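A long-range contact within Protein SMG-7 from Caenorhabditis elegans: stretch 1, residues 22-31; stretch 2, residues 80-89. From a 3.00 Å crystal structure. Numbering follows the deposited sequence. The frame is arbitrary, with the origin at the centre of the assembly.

Stretch 1 (22-31) APQYLRHLMK
Stretch 2 (80-89) GFLTDLSLLV

Two α-helices, residues 22-31 and 80-89, lie side by side and run in nearly the same direction, their axes 14° from parallel and 10.8 Å apart at closest approach. Both keep phi near -60° and psi near -45°, and each carries i to i+4 backbone hydrogen bonds from N to O. In register, Leu26 CA faces Phe81 CA at 8.1 Å and Met30 CA faces Leu85 CA at 6.4 Å. No hydrogen bond crosses the interface; the contact is van der Waals packing that buries 358 Å², built around two interlocking knobs, Phe81 and Met30.

Along the first helix, Ala22 is out of reach. Pro23, with a C-gamma exo ring, sets its CB 4.2 Å from Phe81 CZ. Proline is tolerated early in the helix stretch, where its rigid ring offers a compact apolar surface. Gln24 points away and Tyr25 is out of reach.

Leu26 points toward the partner in the m,t rotamer (chi1 -77°, chi2 -178°). Leu26 CB lies 3.9 Å from Phe81 CE1, and Leu26 CD1 sits over one face of the ring, 3.9 Å from the Phe81 ring centroid and only 10° off the normal, a CH-pi contact in which an aliphatic C-H meets the electron-rich face. Phe81 reaches across with chi1 -97°, between wells, and chi2 -74°, inserting its ring among Pro23, Leu26, Arg27 and Met30.

Arg27 leaves sideways (m,t,m, chi4 -90°). The aliphatic part of its side chain serves the contact: Arg27 CG approaches Phe81 CE1 to 4.0 Å at the ring edge, while the guanidinium makes no polar bond to the second helix. His28 is out of reach, and Leu29, directed sideways, makes no contact.

Met30 points toward the second helix and answers Phe81 as the reciprocal knob, among Phe81, Asp84, Leu85 and Leu88. Its m,t,t chain (-75°, 171°, 164°) is long, unbranched and flexible, well suited to filling the hole among those four residues. Met30 CE reaches 3.2 Å from Phe81 O, a close approach to backbone, and 3.7 Å from Phe81 CD1 at the ring edge. Met30 CE also lies 4.1 Å from Asp84 CB and 4.2 Å from Leu85 CB, while Met30 SD meets Leu88 CD1 at 4.1 Å. Leu85 is t,p and Leu88 m,t; Asp84 (chi1 -76°, chi2 -14°) has both carboxylate oxygens hydrogen-bonded elsewhere in the structure. Lys31, fully extended with every chi near 180°, points away and is exposed, fitting for a charged chain.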

# COMPACT_ATOMS: atom_id res chain seq x y z
N ALA B 22 13.26 3.70 -25.84
CA ALA B 22 13.29 3.71 -24.38
C ALA B 22 12.38 2.72 -23.64
O ALA B 22 12.79 2.17 -22.62
CB ALA B 22 13.08 5.13 -23.86
N PRO B 23 11.13 2.49 -24.12
CA PRO B 23 10.29 1.51 -23.43
C PRO B 23 10.92 0.12 -23.35
O PRO B 23 10.77 -0.58 -22.34
CB PRO B 23 9.03 1.46 -24.30
CG PRO B 23 8.96 2.80 -24.90
CD PRO B 23 10.38 3.21 -25.16
N GLN B 24 11.62 -0.27 -24.41
CA GLN B 24 12.37 -1.52 -24.46
C GLN B 24 13.36 -1.58 -23.31
O GLN B 24 13.44 -2.57 -22.57
CB GLN B 24 13.10 -1.62 -25.81
CG GLN B 24 13.97 -2.85 -26.00
CD GLN B 24 14.58 -2.91 -27.39
OE1 GLN B 24 14.03 -2.36 -28.35
NE2 GLN B 24 15.73 -3.56 -27.50
N TYR B 25 14.10 -0.49 -23.15
CA TYR B 25 15.09 -0.35 -22.09
C TYR B 25 14.45 -0.44 -20.71
O TYR B 25 14.97 -1.10 -19.82
CB TYR B 25 15.81 0.99 -22.24
CG TYR B 25 17.10 1.09 -21.46
CD1 TYR B 25 17.11 1.49 -20.13
CD2 TYR B 25 18.32 0.80 -22.06
CE1 TYR B 25 18.29 1.58 -19.42
CE2 TYR B 25 19.50 0.89 -21.36
CZ TYR B 25 19.48 1.29 -20.04
OH TYR B 25 20.66 1.38 -19.33
N LEU B 26 13.31 0.23 -20.54
CA LEU B 26 12.58 0.22 -19.27
C LEU B 26 12.14 -1.19 -18.89
O LEU B 26 12.35 -1.63 -17.75
CB LEU B 26 11.36 1.14 -19.35
CG LEU B 26 11.60 2.65 -19.25
CD1 LEU B 26 10.28 3.40 -19.29
CD2 LEU B 26 12.36 2.97 -17.97
N ARG B 27 11.53 -1.88 -19.84
CA ARG B 27 11.06 -3.24 -19.61
C ARG B 27 12.23 -4.18 -19.30
O ARG B 27 12.11 -5.07 -18.46
CB ARG B 27 10.27 -3.76 -20.81
CG ARG B 27 8.94 -3.06 -21.02
CD ARG B 27 8.04 -3.85 -21.96
NE ARG B 27 8.67 -4.06 -23.26
CZ ARG B 27 8.55 -3.23 -24.29
NH1 ARG B 27 7.82 -2.13 -24.17
NH2 ARG B 27 9.17 -3.49 -25.43
N HIS B 28 13.36 -3.97 -19.97
CA HIS B 28 14.54 -4.76 -19.66
C HIS B 28 15.04 -4.47 -18.24
O HIS B 28 15.51 -5.38 -17.55
CB HIS B 28 15.65 -4.53 -20.68
CG HIS B 28 16.77 -5.52 -20.59
ND1 HIS B 28 16.69 -6.78 -21.14
CD2 HIS B 28 17.99 -5.44 -20.00
CE1 HIS B 28 17.82 -7.43 -20.90
NE2 HIS B 28 18.62 -6.64 -20.21
N LEU B 29 14.94 -3.22 -17.82
CA LEU B 29 15.29 -2.85 -16.45
C LEU B 29 14.37 -3.54 -15.45
O LEU B 29 14.79 -3.92 -14.36
CB LEU B 29 15.25 -1.33 -16.25
CG LEU B 29 16.54 -0.58 -16.58
CD1 LEU B 29 16.44 0.88 -16.15
CD2 LEU B 29 17.75 -1.25 -15.94
N MET B 30 13.10 -3.69 -15.82
CA MET B 30 12.14 -4.43 -15.00
C MET B 30 12.57 -5.89 -14.87
O MET B 30 12.54 -6.47 -13.78
CB MET B 30 10.74 -4.35 -15.59
CG MET B 30 10.05 -3.01 -15.40
SD MET B 30 8.52 -2.89 -16.34
CE MET B 30 7.75 -1.48 -15.55
N LYS B 31 12.97 -6.47 -16.00
CA LYS B 31 13.43 -7.86 -16.01
C LYS B 31 14.66 -8.04 -15.13
O LYS B 31 14.76 -9.02 -14.38
CB LYS B 31 13.73 -8.31 -17.44
CG LYS B 31 14.24 -9.74 -17.53
CD LYS B 31 14.52 -10.14 -18.96
CE LYS B 31 15.08 -11.56 -19.02
NZ LYS B 31 15.41 -11.98 -20.40
N GLY B 80 1.93 4.57 -15.39
CA GLY B 80 1.78 3.15 -15.61
C GLY B 80 3.08 2.39 -15.41
O GLY B 80 3.14 1.42 -14.65
N PHE B 81 4.14 2.84 -16.09
CA PHE B 81 5.44 2.19 -15.99
C PHE B 81 5.96 2.12 -14.55
O PHE B 81 6.39 1.06 -14.09
CB PHE B 81 6.47 2.87 -16.89
CG PHE B 81 6.66 2.20 -18.22
CD1 PHE B 81 7.35 1.00 -18.31
CD2 PHE B 81 6.17 2.77 -19.38
CE1 PHE B 81 7.53 0.37 -19.53
CE2 PHE B 81 6.35 2.15 -20.61
CZ PHE B 81 7.03 0.95 -20.68
N LEU B 82 5.91 3.24 -13.84
CA LEU B 82 6.43 3.29 -12.48
C LEU B 82 5.62 2.43 -11.51
O LEU B 82 6.19 1.67 -10.72
CB LEU B 82 6.49 4.74 -11.97
CG LEU B 82 7.36 5.00 -10.75
CD1 LEU B 82 8.76 4.46 -10.98
CD2 LEU B 82 7.41 6.49 -10.44
N THR B 83 4.29 2.54 -11.59
CA THR B 83 3.41 1.72 -10.76
C THR B 83 3.70 0.24 -10.98
O THR B 83 3.86 -0.53 -10.02
CB THR B 83 1.93 2.01 -11.06
OG1 THR B 83 1.60 3.32 -10.59
CG2 THR B 83 1.03 1.00 -10.38
N ASP B 84 3.78 -0.15 -12.25
CA ASP B 84 4.07 -1.53 -12.59
C ASP B 84 5.45 -1.97 -12.11
O ASP B 84 5.65 -3.13 -11.79
CB ASP B 84 3.92 -1.77 -14.10
CG ASP B 84 2.46 -1.87 -14.52
OD1 ASP B 84 1.60 -2.02 -13.62
OD2 ASP B 84 2.18 -1.80 -15.73
N LEU B 85 6.40 -1.03 -12.07
CA LEU B 85 7.72 -1.32 -11.51
C LEU B 85 7.60 -1.68 -10.03
O LEU B 85 8.10 -2.72 -9.59
CB LEU B 85 8.65 -0.12 -11.68
CG LEU B 85 10.01 -0.23 -10.98
CD1 LEU B 85 10.83 -1.38 -11.54
CD2 LEU B 85 10.78 1.08 -11.08
N SER B 86 6.93 -0.81 -9.27
CA SER B 86 6.74 -1.04 -7.84
C SER B 86 6.06 -2.38 -7.57
O SER B 86 6.52 -3.17 -6.75
CB SER B 86 5.92 0.09 -7.22
OG SER B 86 5.71 -0.13 -5.84
N LEU B 87 4.97 -2.62 -8.29
CA LEU B 87 4.21 -3.86 -8.11
C LEU B 87 5.00 -5.10 -8.51
O LEU B 87 4.91 -6.14 -7.85
CB LEU B 87 2.90 -3.79 -8.89
CG LEU B 87 1.90 -2.76 -8.36
CD1 LEU B 87 0.61 -2.80 -9.15
CD2 LEU B 87 1.64 -3.03 -6.89
N LEU B 88 5.77 -5.00 -9.58
CA LEU B 88 6.62 -6.10 -10.02
C LEU B 88 7.69 -6.40 -8.99
O LEU B 88 8.07 -7.56 -8.80
CB LEU B 88 7.25 -5.80 -11.38
CG LEU B 88 6.45 -6.23 -12.62
CD1 LEU B 88 7.18 -5.83 -13.89
CD2 LEU B 88 6.20 -7.73 -12.58
N VAL B 89 8.20 -5.37 -8.33
CA VAL B 89 9.15 -5.57 -7.25
C VAL B 89 8.49 -6.27 -6.06
O VAL B 89 9.03 -7.23 -5.52
CB VAL B 89 9.81 -4.25 -6.80
CG1 VAL B 89 10.40 -4.40 -5.41
CG2 VAL B 89 10.88 -3.84 -7.80